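Local coordinates for protein tannase (Fusobacterium nucleatum subsp. nucleatum ATCC 25586, PDB 6YQ4) that probably hydrolyses the ester bonds of gallotannins, as a tannase of the alpha/beta-hydrolase clan, giving the bacterium detoxicant activity against these plant polyphenols, at residues 12-18 with 29-33. Residues are numbered along the deposited sequence.
Sequences PDKYISK and YRAYE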
ATOM      1  N   PRO A  12      20.104   5.419  23.831  1.00 54.42           N
ATOM      2  CA  PRO A  12      19.149   6.453  24.264  1.00 57.10           C
ATOM      3  C   PRO A  12      19.800   7.787  24.590  1.00 66.84           C
ATOM      4  O   PRO A  12      19.079   8.755  24.870  1.00 68.39           O
ATOM      5  CB  PRO A  12      18.503   5.839  25.528  1.00 53.70           C
ATOM      6  CG  PRO A  12      18.852   4.382  25.494  1.00 54.96           C
ATOM      7  CD  PRO A  12      20.174   4.297  24.778  1.00 58.31           C
ATOM      8  N   ASP A  13      21.130   7.868  24.566  1.00 68.15           N
ATOM      9  CA  ASP A  13      21.838   9.098  24.880  1.00 64.74           C
ATOM     10  C   ASP A  13      22.213   9.917  23.651  1.00 62.69           C
ATOM     11  O   ASP A  13      22.572  11.086  23.806  1.00 58.98           O
ATOM     12  CB  ASP A  13      23.106   8.787  25.686  1.00 66.54           C
ATOM     13  CG  ASP A  13      22.798   8.336  27.101  1.00 75.81           C
ATOM     14  OD1 ASP A  13      23.717   7.822  27.791  1.00 79.34           O
ATOM     15  OD2 ASP A  13      21.629   8.505  27.521  1.00 74.36           O
ATOM     16  N   LYS A  14      22.135   9.347  22.442  1.00 62.33           N
ATOM     17  CA  LYS A  14      22.559  10.036  21.215  1.00 61.00           C
ATOM     18  C   LYS A  14      21.320  10.563  20.497  1.00 49.53           C
ATOM     19  O   LYS A  14      20.795   9.936  19.582  1.00 46.00           O
ATOM     20  CB  LYS A  14      23.378   9.114  20.312  1.00 67.62           C
ATOM     21  CG  LYS A  14      23.728   9.715  18.933  1.00 75.03           C
ATOM     22  CD  LYS A  14      24.403  11.093  19.045  1.00 80.96           C
ATOM     23  CE  LYS A  14      23.855  12.089  18.020  1.00 77.21           C
ATOM     24  NZ  LYS A  14      24.113  13.505  18.430  1.00 76.77           N
ATOM     25  N   TYR A  15      20.872  11.749  20.898  1.00 49.37           N
ATOM     26  CA  TYR A  15      19.667  12.348  20.345  1.00 49.96           C
ATOM     27  C   TYR A  15      19.860  13.849  20.209  1.00 50.91           C
ATOM     28  O   TYR A  15      20.753  14.434  20.824  1.00 54.21           O
ATOM     29  CB  TYR A  15      18.447  12.087  21.238  1.00 47.42           C
ATOM     30  CG  TYR A  15      18.571  12.737  22.611  1.00 46.82           C
ATOM     31  CD1 TYR A  15      18.095  14.030  22.848  1.00 41.59           C
ATOM     32  CD2 TYR A  15      19.163  12.057  23.668  1.00 46.76           C
ATOM     33  CE1 TYR A  15      18.196  14.610  24.100  1.00 41.82           C
ATOM     34  CE2 TYR A  15      19.282  12.639  24.915  1.00 45.34           C
ATOM     35  CZ  TYR A  15      18.798  13.912  25.124  1.00 48.00           C
ATOM     36  OH  TYR A  15      18.918  14.479  26.376  1.00 59.09           O
ATOM     37  N   ILE A  16      18.988  14.476  19.423  1.00 43.30           N
ATOM     38  CA  ILE A  16      18.854  15.928  19.397  1.00 49.46           C
ATOM     39  C   ILE A  16      17.474  16.287  19.928  1.00 50.01           C
ATOM     40  O   ILE A  16      16.479  15.635  19.591  1.00 45.88           O
ATOM     41  CB  ILE A  16      19.068  16.514  17.987  1.00 48.21           C
ATOM     42  CG1 ILE A  16      20.443  16.128  17.434  1.00 48.48           C
ATOM     43  CG2 ILE A  16      18.931  18.040  18.011  1.00 42.59           C
ATOM     44  CD1 ILE A  16      20.584  16.414  15.933  1.00 41.65           C
ATOM     45  N   SER A  17      17.415  17.323  20.763  1.00 55.36           N
ATOM     46  CA  SER A  17      16.146  17.850  21.252  1.00 48.94           C
ATOM     47  C   SER A  17      15.534  18.742  20.184  1.00 47.83           C
ATOM     48  O   SER A  17      16.141  19.743  19.781  1.00 48.59           O
ATOM     49  CB  SER A  17      16.350  18.642  22.538  1.00 51.09           C
ATOM     50  OG  SER A  17      16.662  17.788  23.614  1.00 58.83           O
ATOM     51  N   LYS A  18      14.335  18.388  19.728  1.00 47.89           N
ATOM     52  CA  LYS A  18      13.623  19.159  18.723  1.00 44.06           C
ATOM     53  C   LYS A  18      12.229  19.487  19.249  1.00 45.48           C
ATOM     54  O   LYS A  18      11.840  19.070  20.347  1.00 47.15           O
ATOM     55  CB  LYS A  18      13.571  18.405  17.383  1.00 35.99           C
ATOM     56  CG  LYS A  18      14.953  18.199  16.761  1.00 36.45           C
ATOM     57  CD  LYS A  18      14.924  17.422  15.458  1.00 35.31           C
ATOM     58  CE  LYS A  18      16.289  17.549  14.753  1.00 43.82           C
ATOM     59  NZ  LYS A  18      16.213  17.467  13.248  1.00 44.06           N
ATOM     60  N   TYR A  29      10.219  16.630  21.526  1.00 40.93           N
ATOM     61  CA  TYR A  29      10.564  15.228  21.337  1.00 42.81           C
ATOM     62  C   TYR A  29      12.077  15.103  21.203  1.00 44.79           C
ATOM     63  O   TYR A  29      12.793  16.088  21.002  1.00 47.94           O
ATOM     64  CB  TYR A  29       9.848  14.627  20.111  1.00 41.77           C
ATOM     65  CG  TYR A  29      10.162  15.343  18.814  1.00 41.96           C
ATOM     66  CD1 TYR A  29      11.183  14.898  17.976  1.00 35.55           C
ATOM     67  CD2 TYR A  29       9.455  16.480  18.440  1.00 43.13           C
ATOM     68  CE1 TYR A  29      11.473  15.552  16.800  1.00 36.55           C
ATOM     69  CE2 TYR A  29       9.744  17.147  17.267  1.00 43.25           C
ATOM     70  CZ  TYR A  29      10.755  16.679  16.449  1.00 42.56           C
ATOM     71  OH  TYR A  29      11.050  17.346  15.279  1.00 43.05           O
ATOM     72  N   ARG A  30      12.556  13.871  21.327  1.00 46.58           N
ATOM     73  CA  ARG A  30      13.965  13.545  21.144  1.00 46.06           C
ATOM     74  C   ARG A  30      14.125  12.771  19.844  1.00 52.41           C
ATOM     75  O   ARG A  30      13.507  11.715  19.666  1.00 56.06           O
ATOM     76  CB  ARG A  30      14.493  12.724  22.313  1.00 38.77           C
ATOM     77  CG  ARG A  30      14.738  13.528  23.536  1.00 40.99           C
ATOM     78  CD  ARG A  30      15.353  12.684  24.649  1.00 41.08           C
ATOM     79  NE  ARG A  30      15.204  13.396  25.909  1.00 46.01           N
ATOM     80  CZ  ARG A  30      15.921  13.155  26.995  1.00 54.18           C
ATOM     81  NH1 ARG A  30      15.710  13.881  28.085  1.00 51.29           N
ATOM     82  NH2 ARG A  30      16.840  12.192  26.982  1.00 58.43           N
ATOM     83  N   ALA A  31      14.976  13.276  18.961  1.00 51.11           N
ATOM     84  CA  ALA A  31      15.154  12.720  17.629  1.00 48.44           C
ATOM     85  C   ALA A  31      16.416  11.872  17.587  1.00 40.93           C
ATOM     86  O   ALA A  31      17.496  12.350  17.952  1.00 40.54           O
ATOM     87  CB  ALA A  31      15.238  13.835  16.584  1.00 51.61           C
ATOM     88  N   TYR A  32      16.273  10.620  17.140  1.00 32.96           N
ATOM     89  CA  TYR A  32      17.390   9.706  16.882  1.00 37.91           C
ATOM     90  C   TYR A  32      17.442   9.463  15.372  1.00 36.85           C
ATOM     91  O   TYR A  32      16.795   8.564  14.843  1.00 39.93           O
ATOM     92  CB  TYR A  32      17.218   8.420  17.654  1.00 42.55           C
ATOM     93  CG  TYR A  32      16.983   8.632  19.129  1.00 44.90           C
ATOM     94  CD1 TYR A  32      18.013   8.428  20.053  1.00 48.69           C
ATOM     95  CD2 TYR A  32      15.731   9.030  19.610  1.00 32.61           C
ATOM     96  CE1 TYR A  32      17.801   8.611  21.422  1.00 36.92           C
ATOM     97  CE2 TYR A  32      15.521   9.234  20.982  1.00 33.92           C
ATOM     98  CZ  TYR A  32      16.555   9.014  21.874  1.00 36.00           C
ATOM     99  OH  TYR A  32      16.341   9.205  23.225  1.00 53.66           O
ATOM    100  N   GLU A  33      18.223  10.269  14.670  1.00 40.66           N
ATOM    101  CA  GLU A  33      18.072  10.362  13.230  1.00 42.58           C
ATOM    102  C   GLU A  33      19.061   9.466  12.495  1.00 39.06           C
ATOM    103  O   GLU A  33      20.214   9.314  12.909  1.00 49.90           O
ATOM    104  CB  GLU A  33      18.206  11.813  12.778  1.00 48.17           C
ATOM    105  CG  GLU A  33      16.936  12.610  13.027  1.00 52.95           C
ATOM    106  CD  GLU A  33      17.200  14.055  13.421  1.00 64.74           C
ATOM    107  OE1 GLU A  33      18.280  14.346  13.996  1.00 62.87           O
ATOM    108  OE2 GLU A  33      16.307  14.896  13.170  1.00 72.06           O
TER
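This is an antiparallel strand pairing in a beta hairpin at one edge of the large mixed sheet. Strand 16-21 is the edge strand on this side of the sheet, and strand 26-36 lies between it and strand 48-54. I16 and A31 form a hydrogen-bonded pair: I16 N to A31 O is 3.0 Å and A31 N to I16 O is 2.9 Å. K18 and Y29 form the next such pair, with K18 N to Y29 O at 3.0 Å and Y29 N to K18 O at 3.2 Å. S17 and R30 are the non-hydrogen-bonded pair between them.

On the face carrying I16, K18, Y29 and A31, the K18 side chain runs past the A31 methyl. It ends in a salt bridge, K18 NZ to E33 OE2 at 2.6 Å. R30 is on the other face, with S17. Its guanidinium lies flat on the ring of Y15, which precedes the strand, with centres 4.2 Å apart and planes at 20°. R30 also forms a salt bridge with E55 and a cation-pi contact with F58. Y15 CB sits over the Y32 ring, a CH-pi contact 3.7 Å from the centroid. The loop before the strand is tied down by Y32 OH, which donates to P12 O at 3.2 Å. The P12 side chain lies about 10 Å from the bound magnesium ion.

This beta hairpin adds an edge strand to the antiparallel N-terminal end of an alpha/beta-hydrolase sheet.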